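Long-range contact in metal-bound toxin (Helicobacter pylori, PDB 4NRN), which probably cleaves RNA as the toxin of a type II toxin-antitoxin system, a RelE-family member of the YafQ subfamily, and binds two zinc ions: residues Met1-Ser7 with Asn76-Val81. Numbering follows the deposited sequence.
Sequences MLTIETS and NTLFLV
Held out by a CG anti to the backbone N (chi1 -170°), the F79 ring lies obliquely along the backbone of E5-S7. Its atoms CD1, CE1 and CZ follow the adjacent strand: CD1 sits 3.5 Å from E5 O, CE1 meets T6 O, and CZ reaches S7 CB. A second flat group, the N76 amide, turns OD1 onto the CD2 methyl of L2, while a water bound to T3 OG1 at 2.8 Å also takes a weak hydrogen bond from N76 ND2.

Between these ends the backbones pair in parallel. T3 N donates to N76 O and T3 O accepts from L78 N (2.7 Å); E5 repeats the pattern, its N binding L78 O and its O receiving L80 N. S7 N then reaches L80 O. S7 OG, set between its own N and carbonyl carbon (chi1 73°), donates to V81 O at 2.8 Å and also bonds F10 N, capping helix 8-19.

T3, E5, T77 and F79 occupy one face of the sheet. On the other, I4 CG2 touches L80 CD1 at 3.8 Å, and I4 lies alongside L78; both also pack against V31 of helix 24-35. N76 and T77 form a G1 beta bulge against strand 65-72. The arrangement places the N-terminal strand at the edge of the mixed five-stranded sheet, parallel to strand 77-84, as in the RelE-like toxin fold.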
loop_
_atom_site.group_PDB
_atom_site.type_symbol
_atom_site.label_atom_id
_atom_site.label_comp_id
_atom_site.label_asym_id
_atom_site.label_seq_id
_atom_site.Cartn_x
_atom_site.Cartn_y
_atom_site.Cartn_z
ATOM N N MET A 1 -15.462 -6.217 4.369
ATOM C CA MET A 1 -14.198 -5.507 4.277
ATOM C C MET A 1 -13.056 -6.500 4.446
ATOM O O MET A 1 -13.060 -7.297 5.386
ATOM C CB MET A 1 -14.114 -4.415 5.350
ATOM C CG MET A 1 -12.921 -3.492 5.166
ATOM S SD MET A 1 -12.659 -2.243 6.434
ATOM C CE MET A 1 -11.548 -1.150 5.545
ATOM N N LEU A 2 -12.080 -6.459 3.540
ATOM C CA LEU A 2 -10.926 -7.342 3.637
ATOM C C LEU A 2 -10.182 -7.109 4.947
ATOM O O LEU A 2 -10.043 -5.964 5.391
ATOM C CB LEU A 2 -9.968 -7.110 2.467
ATOM C CG LEU A 2 -10.450 -7.496 1.072
ATOM C CD1 LEU A 2 -9.465 -7.009 0.038
ATOM C CD2 LEU A 2 -10.646 -9.001 0.971
ATOM N N THR A 3 -9.725 -8.193 5.571
ATOM C CA THR A 3 -8.815 -8.106 6.712
ATOM C C THR A 3 -7.553 -7.394 6.249
ATOM O O THR A 3 -7.079 -7.625 5.140
ATOM C CB THR A 3 -8.460 -9.503 7.284
ATOM O OG1 THR A 3 -9.607 -10.053 7.945
ATOM C CG2 THR A 3 -7.321 -9.409 8.294
ATOM N N ILE A 4 -7.037 -6.497 7.081
ATOM C CA ILE A 4 -5.866 -5.707 6.719
ATOM C C ILE A 4 -4.693 -6.135 7.576
ATOM O O ILE A 4 -4.732 -6.010 8.796
ATOM C CB ILE A 4 -6.118 -4.188 6.900
ATOM C CG1 ILE A 4 -7.309 -3.745 6.055
ATOM C CG2 ILE A 4 -4.871 -3.372 6.518
ATOM C CD1 ILE A 4 -7.980 -2.508 6.565
ATOM N N GLU A 5 -3.654 -6.654 6.942
ATOM C CA GLU A 5 -2.494 -7.123 7.682
ATOM C C GLU A 5 -1.243 -6.501 7.104
ATOM O O GLU A 5 -1.160 -6.272 5.902
ATOM C CB GLU A 5 -2.397 -8.649 7.634
ATOM C CG GLU A 5 -1.734 -9.246 8.878
ATOM C CD GLU A 5 -1.502 -10.746 8.788
ATOM O OE1 GLU A 5 -1.640 -11.314 7.685
ATOM O OE2 GLU A 5 -1.172 -11.357 9.827
ATOM N N THR A 6 -0.270 -6.226 7.962
ATOM C CA THR A 6 0.960 -5.604 7.513
ATOM C C THR A 6 2.131 -6.563 7.647
ATOM O O THR A 6 2.062 -7.540 8.383
ATOM C CB THR A 6 1.271 -4.324 8.311
ATOM O OG1 THR A 6 1.659 -4.667 9.649
ATOM C CG2 THR A 6 0.051 -3.412 8.356
ATOM N N SER A 7 3.204 -6.273 6.918
ATOM C CA SER A 7 4.476 -6.961 7.079
ATOM C C SER A 7 5.314 -6.251 8.145
ATOM O O SER A 7 4.979 -5.135 8.579
ATOM C CB SER A 7 5.240 -6.954 5.760
ATOM O OG SER A 7 5.763 -5.665 5.478
ATOM N N ASN A 76 -9.291 -13.645 2.360
ATOM C CA ASN A 76 -10.030 -12.402 2.571
ATOM C C ASN A 76 -9.119 -11.334 3.172
ATOM O O ASN A 76 -9.490 -10.643 4.114
ATOM C CB ASN A 76 -11.243 -12.652 3.479
ATOM C CG ASN A 76 -12.122 -11.422 3.644
ATOM O OD1 ASN A 76 -12.439 -10.739 2.673
ATOM N ND2 ASN A 76 -12.522 -11.136 4.885
ATOM N N THR A 77 -7.917 -11.205 2.628
ATOM C CA THR A 77 -6.918 -10.351 3.257
ATOM C C THR A 77 -6.224 -9.392 2.292
ATOM O O THR A 77 -5.786 -9.780 1.211
ATOM C CB THR A 77 -5.860 -11.189 4.028
ATOM O OG1 THR A 77 -6.485 -11.824 5.150
ATOM C CG2 THR A 77 -4.732 -10.303 4.539
ATOM N N LEU A 78 -6.148 -8.129 2.705
ATOM C CA LEU A 78 -5.314 -7.127 2.058
ATOM C C LEU A 78 -4.010 -7.056 2.835
ATOM O O LEU A 78 -4.010 -6.726 4.021
ATOM C CB LEU A 78 -6.019 -5.763 2.069
ATOM C CG LEU A 78 -5.183 -4.533 1.712
ATOM C CD1 LEU A 78 -4.933 -4.497 0.211
ATOM C CD2 LEU A 78 -5.875 -3.259 2.181
ATOM N N PHE A 79 -2.902 -7.369 2.171
ATOM C CA PHE A 79 -1.592 -7.428 2.819
ATOM C C PHE A 79 -0.759 -6.187 2.471
ATOM O O PHE A 79 -0.436 -5.967 1.308
ATOM C CB PHE A 79 -0.880 -8.712 2.365
ATOM C CG PHE A 79 0.388 -9.035 3.128
ATOM C CD1 PHE A 79 0.386 -9.119 4.513
ATOM C CD2 PHE A 79 1.570 -9.308 2.447
ATOM C CE1 PHE A 79 1.550 -9.437 5.205
ATOM C CE2 PHE A 79 2.731 -9.635 3.131
ATOM C CZ PHE A 79 2.721 -9.692 4.506
ATOM N N LEU A 80 -0.423 -5.368 3.465
ATOM C CA LEU A 80 0.409 -4.184 3.213
ATOM C C LEU A 80 1.902 -4.524 3.320
ATOM O O LEU A 80 2.406 -4.848 4.399
ATOM C CB LEU A 80 0.013 -3.008 4.123
ATOM C CG LEU A 80 -1.494 -2.723 4.237
ATOM C CD1 LEU A 80 -1.789 -1.547 5.167
ATOM C CD2 LEU A 80 -2.126 -2.496 2.878
ATOM N N VAL A 81 2.596 -4.431 2.186
ATOM C CA VAL A 81 3.941 -4.993 2.043
ATOM C C VAL A 81 5.082 -3.987 2.254
ATOM O O VAL A 81 5.997 -4.242 3.034
ATOM C CB VAL A 81 4.115 -5.740 0.679
ATOM C CG1 VAL A 81 5.454 -6.446 0.623
ATOM C CG2 VAL A 81 3.000 -6.741 0.476
HETATM O O HOH W 1 -10.240 -12.567 7.004
#